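Local coordinates for protein tyrosinase (Aspergillus oryzae, PDB 6JU8) that probably oxidises L-tyrosine and L-dopa to L-dopaquinone with molecular oxygen at a dinuclear copper centre, a step of melanin biosynthesis, at residues His268-Gln272 with Asn333-Trp338; Val339-Phe344 with Trp355-Ser361. The protein carries 1 engineered substitution. One frame throughout, in Å; residues are numbered along the deposited sequence.

Contact 1 (His268-Gln272 with Asn333-Trp338). With CU (copper (II) ion), chain D.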
loop_
_atom_site.group_PDB
_atom_site.type_symbol
_atom_site.label_atom_id
_atom_site.label_comp_id
_atom_site.label_asym_id
_atom_site.label_seq_id
_atom_site.Cartn_x
_atom_site.Cartn_y
_atom_site.Cartn_z
ATOM N N HIS A 268 5.870 -8.478 17.874
ATOM C CA HIS A 268 6.503 -7.672 18.904
ATOM C C HIS A 268 8.007 -7.842 19.015
ATOM O O HIS A 268 8.501 -8.190 20.093
ATOM C CB HIS A 268 5.806 -7.931 20.250
ATOM C CG HIS A 268 5.732 -9.356 20.683
ATOM N ND1 HIS A 268 6.771 -10.040 21.266
ATOM C CD2 HIS A 268 4.697 -10.230 20.618
ATOM C CE1 HIS A 268 6.410 -11.289 21.531
ATOM N NE2 HIS A 268 5.152 -11.417 21.170
ATOM N N PRO A 269 8.768 -7.557 17.960
ATOM C CA PRO A 269 10.232 -7.680 18.057
ATOM C C PRO A 269 10.843 -6.522 18.818
ATOM O O PRO A 269 11.259 -5.517 18.240
ATOM C CB PRO A 269 10.635 -7.701 16.581
ATOM C CG PRO A 269 9.586 -6.906 15.874
ATOM C CD PRO A 269 8.308 -7.153 16.622
ATOM N N TRP A 270 10.871 -6.686 20.153
ATOM C CA TRP A 270 11.410 -5.642 21.019
ATOM C C TRP A 270 12.871 -5.372 20.677
ATOM O O TRP A 270 13.619 -6.349 20.486
ATOM C CB TRP A 270 11.362 -6.071 22.498
ATOM C CG TRP A 270 9.966 -6.472 22.904
ATOM C CD1 TRP A 270 9.457 -7.732 23.058
ATOM C CD2 TRP A 270 8.887 -5.588 23.224
ATOM N NE1 TRP A 270 8.135 -7.683 23.441
ATOM C CE2 TRP A 270 7.764 -6.373 23.548
ATOM C CE3 TRP A 270 8.795 -4.192 23.261
ATOM C CZ2 TRP A 270 6.542 -5.800 23.905
ATOM C CZ3 TRP A 270 7.567 -3.645 23.614
ATOM C CH2 TRP A 270 6.459 -4.427 23.929
ATOM N N TYR A 271 13.312 -4.122 20.636
ATOM C CA TYR A 271 14.726 -3.874 20.317
ATOM C C TYR A 271 15.623 -4.045 21.547
ATOM O O TYR A 271 16.834 -4.294 21.425
ATOM C CB TYR A 271 14.945 -2.512 19.656
ATOM C CG TYR A 271 14.720 -1.285 20.516
ATOM C CD1 TYR A 271 15.681 -0.818 21.405
ATOM C CD2 TYR A 271 13.515 -0.592 20.433
ATOM C CE1 TYR A 271 15.486 0.305 22.205
ATOM C CE2 TYR A 271 13.307 0.521 21.219
ATOM C CZ TYR A 271 14.279 0.971 22.094
ATOM O OH TYR A 271 14.029 2.095 22.864
ATOM N N GLN A 272 15.056 -3.916 22.738
ATOM C CA GLN A 272 15.856 -4.045 23.956
ATOM C C GLN A 272 16.292 -5.492 24.193
ATOM O O GLN A 272 15.638 -6.428 23.737
ATOM C CB GLN A 272 15.038 -3.556 25.150
ATOM C CG GLN A 272 14.792 -2.061 25.214
ATOM C CD GLN A 272 13.534 -1.683 24.450
ATOM O OE1 GLN A 272 12.940 -2.468 23.706
ATOM N NE2 GLN A 272 13.141 -0.432 24.597
ATOM N N ASN A 333 8.613 3.647 21.840
ATOM C CA ASN A 333 9.673 3.602 20.820
ATOM C C ASN A 333 9.509 2.365 19.963
ATOM O O ASN A 333 9.662 2.429 18.734
ATOM C CB ASN A 333 11.031 3.545 21.527
ATOM C CG ASN A 333 11.480 4.836 22.185
ATOM O OD1 ASN A 333 10.837 5.862 22.062
ATOM N ND2 ASN A 333 12.580 4.729 22.930
ATOM N N ASN A 334 9.234 1.233 20.591
ATOM C CA ASN A 334 9.003 0.000 19.838
ATOM C C ASN A 334 7.792 0.169 18.934
ATOM O O ASN A 334 7.821 -0.232 17.759
ATOM C CB ASN A 334 8.827 -1.163 20.813
ATOM C CG ASN A 334 10.159 -1.673 21.304
ATOM O OD1 ASN A 334 10.843 -2.424 20.602
ATOM N ND2 ASN A 334 10.527 -1.307 22.524
ATOM N N VAL A 335 6.687 0.728 19.435
ATOM C CA VAL A 335 5.504 0.874 18.578
ATOM C C VAL A 335 5.819 1.772 17.398
ATOM O O VAL A 335 5.418 1.470 16.264
ATOM C CB VAL A 335 4.307 1.382 19.402
ATOM C CG1 VAL A 335 3.139 1.645 18.474
ATOM C CG2 VAL A 335 3.938 0.353 20.458
ATOM N N HIS A 336 6.573 2.866 17.579
ATOM C CA HIS A 336 7.021 3.668 16.435
ATOM C C HIS A 336 7.726 2.794 15.394
ATOM O O HIS A 336 7.457 2.876 14.191
ATOM C CB HIS A 336 8.004 4.737 16.907
ATOM C CG HIS A 336 7.424 6.066 17.268
ATOM N ND1 HIS A 336 7.002 6.964 16.306
ATOM C CD2 HIS A 336 7.228 6.683 18.457
ATOM C CE1 HIS A 336 6.583 8.073 16.880
ATOM N NE2 HIS A 336 6.668 7.925 18.192
ATOM N N ASN A 337 8.656 1.945 15.857
ATOM C CA ASN A 337 9.405 1.103 14.915
ATOM C C ASN A 337 8.465 0.163 14.169
ATOM O O ASN A 337 8.610 -0.046 12.951
ATOM C CB ASN A 337 10.451 0.280 15.666
ATOM C CG ASN A 337 11.625 1.128 16.116
ATOM O OD1 ASN A 337 11.856 2.214 15.601
ATOM N ND2 ASN A 337 12.361 0.574 17.077
ATOM N N TRP A 338 7.542 -0.448 14.907
ATOM C CA TRP A 338 6.693 -1.493 14.313
ATOM C C TRP A 338 5.683 -0.902 13.348
ATOM O O TRP A 338 5.296 -1.566 12.395
ATOM C CB TRP A 338 5.996 -2.313 15.415
ATOM C CG TRP A 338 6.984 -2.965 16.338
ATOM C CD1 TRP A 338 8.293 -3.252 16.094
ATOM C CD2 TRP A 338 6.689 -3.401 17.669
ATOM N NE1 TRP A 338 8.839 -3.838 17.216
ATOM C CE2 TRP A 338 7.884 -3.946 18.187
ATOM C CE3 TRP A 338 5.550 -3.393 18.492
ATOM C CZ2 TRP A 338 7.987 -4.475 19.479
ATOM C CZ3 TRP A 338 5.661 -3.914 19.759
ATOM C CH2 TRP A 338 6.861 -4.462 20.256
HETATM CU CU CU D . 6.356 9.272 19.486
HETATM O O HOH W 1 11.531 -2.108 17.924
HETATM O O HOH W 2 7.785 11.038 19.529
#
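His268 and Pro269 lie against one face of the Trp338 indole: His268 CA stands over the six-membered ring, 3.8 Å from its centroid, and Pro269 CD over the five-membered ring, both as CH-pi contacts. His268, with positive phi, is the first residue beyond helix 258-267, and Pro269 centres an inverse gamma turn that brings its carbonyl round to the same indole. Trp338 NE1 donates to Pro269 O at 3.1 Å; the acceptor lies in the ring plane, but the donor sits well above the carbonyl plane. Trp270 presents a ring face to the edge of Trp338, a T-shaped pair with planes at 66° and Trp338 CH2 3.5 Å from Trp270 CZ3; Trp270 NE1 donates to Pro281 O. At Tyr271 the backbone N bonds to Asn334 OD1 at 3.0 Å, on a lone pair, while the phenol oxygen receives a nearly straight bond from Asn333 ND2 and is also hydrogen-bonded to Glu311, whose carboxylate takes Gln272 NE2 as well. Gln272, its chain bent at chi2 (88°), lays its amide carbon over the Tyr271 ring and accepts Asn334 ND2 on OE1 at 2.9 Å. Asparagine suits position 334: OD1 accepts Tyr271 N and a water, ND2 serves Gln272 and Ala330 O. The loop packs on helix 328-340, whose His332 and His336 join His376 in the three-histidine site of one copper in the dinuclear type 3 centre typical of tyrosinases.

Contact 2 (Val339-Phe344 with Trp355-Ser361)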
loop_
_atom_site.group_PDB
_atom_site.type_symbol
_atom_site.label_atom_id
_atom_site.label_comp_id
_atom_site.label_asym_id
_atom_site.label_seq_id
_atom_site.Cartn_x
_atom_site.Cartn_y
_atom_site.Cartn_z
ATOM N N VAL A 339 5.248 0.342 13.573
ATOM C CA VAL A 339 4.317 0.989 12.637
ATOM C C VAL A 339 5.053 1.456 11.395
ATOM O O VAL A 339 4.556 1.291 10.278
ATOM C CB VAL A 339 3.630 2.190 13.307
ATOM C CG1 VAL A 339 2.818 3.009 12.309
ATOM C CG2 VAL A 339 2.714 1.710 14.434
ATOM N N GLY A 340 6.221 2.069 11.561
ATOM C CA GLY A 340 6.887 2.758 10.476
ATOM C C GLY A 340 7.723 1.846 9.596
ATOM O O GLY A 340 7.899 2.126 8.411
ATOM N N GLY A 341 8.268 0.787 10.202
ATOM C CA GLY A 341 9.265 -0.040 9.535
ATOM C C GLY A 341 10.648 0.447 9.945
ATOM O O GLY A 341 10.941 1.642 9.801
ATOM N N PHE A 342 11.449 -0.481 10.459
ATOM C CA PHE A 342 12.700 -0.133 11.115
ATOM C C PHE A 342 13.923 -0.765 10.471
ATOM O O PHE A 342 15.009 -0.692 11.064
ATOM C CB PHE A 342 12.625 -0.489 12.630
ATOM C CG PHE A 342 12.298 -1.948 12.848
ATOM C CD1 PHE A 342 13.300 -2.881 13.068
ATOM C CD2 PHE A 342 10.991 -2.409 12.815
ATOM C CE1 PHE A 342 13.003 -4.223 13.212
ATOM C CE2 PHE A 342 10.678 -3.754 12.950
ATOM C CZ PHE A 342 11.692 -4.661 13.179
ATOM N N MET A 343 13.758 -1.392 9.303
ATOM C CA MET A 343 14.868 -2.039 8.623
ATOM C C MET A 343 14.947 -1.573 7.168
ATOM O O MET A 343 14.197 -2.041 6.326
ATOM C CB MET A 343 14.739 -3.557 8.630
ATOM C CG MET A 343 15.014 -4.167 9.984
ATOM S SD MET A 343 14.992 -5.967 9.995
ATOM C CE MET A 343 13.265 -6.330 9.815
ATOM N N PHE A 344 15.811 -0.611 6.890
ATOM C CA PHE A 344 16.024 -0.137 5.518
ATOM C C PHE A 344 16.946 -1.111 4.781
ATOM O O PHE A 344 16.626 -1.473 3.654
ATOM C CB PHE A 344 16.622 1.266 5.567
ATOM C CG PHE A 344 17.068 1.862 4.262
ATOM C CD1 PHE A 344 16.119 2.171 3.285
ATOM C CD2 PHE A 344 18.395 2.149 3.988
ATOM C CE1 PHE A 344 16.482 2.760 2.082
ATOM C CE2 PHE A 344 18.781 2.733 2.798
ATOM C CZ PHE A 344 17.815 3.049 1.848
ATOM N N TRP A 355 11.137 -6.706 6.501
ATOM C CA TRP A 355 11.988 -5.708 5.839
ATOM C C TRP A 355 11.193 -4.482 5.403
ATOM O O TRP A 355 10.080 -4.607 4.879
ATOM C CB TRP A 355 12.605 -6.363 4.602
ATOM C CG TRP A 355 13.652 -5.576 3.875
ATOM C CD1 TRP A 355 14.391 -4.496 4.287
ATOM C CD2 TRP A 355 14.072 -5.866 2.532
ATOM N NE1 TRP A 355 15.253 -4.080 3.293
ATOM C CE2 TRP A 355 15.063 -4.922 2.192
ATOM C CE3 TRP A 355 13.684 -6.832 1.591
ATOM C CZ2 TRP A 355 15.683 -4.913 0.947
ATOM C CZ3 TRP A 355 14.312 -6.826 0.343
ATOM C CH2 TRP A 355 15.303 -5.879 0.027
ATOM N N GLY A 356 11.749 -3.305 5.643
ATOM C CA GLY A 356 11.331 -2.045 5.094
ATOM C C GLY A 356 11.342 -0.935 6.122
ATOM O O GLY A 356 11.109 -1.191 7.318
ATOM N N ALA A 357 11.602 0.285 5.658
ATOM C CA ALA A 357 11.661 1.415 6.591
ATOM C C ALA A 357 10.644 2.489 6.212
ATOM O O ALA A 357 10.222 2.614 5.054
ATOM C CB ALA A 357 13.049 2.034 6.598
ATOM N N GLY A 358 10.286 3.311 7.187
ATOM C CA GLY A 358 9.324 4.388 6.915
ATOM C C GLY A 358 9.295 5.367 8.081
ATOM O O GLY A 358 9.954 5.219 9.099
ATOM N N HIS A 359 8.497 6.413 7.872
ATOM C CA HIS A 359 8.600 7.630 8.655
ATOM C C HIS A 359 8.467 7.397 10.151
ATOM O O HIS A 359 9.220 7.986 10.933
ATOM C CB HIS A 359 7.543 8.651 8.169
ATOM C CG HIS A 359 7.960 9.191 6.814
ATOM N ND1 HIS A 359 7.926 8.400 5.675
ATOM C CD2 HIS A 359 8.415 10.393 6.404
ATOM C CE1 HIS A 359 8.385 9.101 4.658
ATOM N NE2 HIS A 359 8.686 10.326 5.055
ATOM N N MET A 360 7.492 6.584 10.569
ATOM C CA MET A 360 7.225 6.467 11.995
ATOM C C MET A 360 8.403 5.927 12.800
ATOM O O MET A 360 8.437 6.107 14.030
ATOM C CB MET A 360 5.957 5.652 12.279
ATOM C CG MET A 360 4.700 6.521 12.238
ATOM S SD MET A 360 4.492 7.521 13.742
ATOM C CE MET A 360 3.994 6.242 14.906
ATOM N N SER A 361 9.367 5.264 12.168
ATOM C CA SER A 361 10.488 4.739 12.970
ATOM C C SER A 361 11.608 5.739 13.145
ATOM O O SER A 361 12.572 5.428 13.854
ATOM C CB SER A 361 11.076 3.475 12.336
ATOM O OG SER A 361 11.829 3.847 11.187
HETATM O O HOH W 3 11.258 -2.986 9.252
#
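Strands 342-343 and 356-357 pair as a short antiparallel ladder, with Met343 and Gly356 the hydrogen-bonded pair, Phe342 and Ala357 the non-hydrogen-bonded one, and a classic beta bulge where Phe342 and Met343 both face Gly356. Gly356 N donates to Met343 O at 2.8 Å; the return bond from Met343 N is weak, and a water bridges Phe342 N to Gly356 O. Glycine suits position 340 because Gly340 CA lies 3.5 Å from Met360 CB, and 341 because phi is positive (95°) and Gly341 CA lies 3.1 Å from Gly356 O; Gly356 likewise has a positive phi. Gly341 O is gripped by Gly358 N at 3.2 Å and lies 2.8 Å from Ser361 OG, whose single proton could instead serve Gly358 O; chi1 of 74° swings this hydroxyl between the two carbonyls. At the far end, Trp355 turns its indole edge to the backbone, NE1 donating to Phe344 O at 3.0 Å with the oxygen in the ring plane, although the donor stands above the carbonyl plane. Ala357 CB meets Phe344 CB at 3.8 Å, a small methyl suiting this close apolar approach. Met360 sets CG 4.0 Å from Val339 CG1, and both side chains also touch Ile371 of helix 371-389. The polar grip is therefore mostly backbone-based, with an indole and a hydroxyl added, which implies that close main-chain fit rather than charge holds this buried two-stranded pairing.

How the contacts relate
Contacts 1 and 2 follow one another along helix 328-340: residues 333-338 receive the loop of contact 1, and the helix end at 339-340 opens contact 2. Their centres are 10 Å apart, and they touch directly. His336 of contact 1 probably donates from ND1 to Met360 O of contact 2 at 2.8 Å, a second-shell bond that would fix the rotation of this copper-binding imidazole. Phe342 further joins the two, its CD2 lying 3.4 Å from Asn337 O and its ring reaching Pro269. The side chain of Met360 comes within about 6 Å of the copper held by His336, and that of Asn333 within about 8 Å of the second copper.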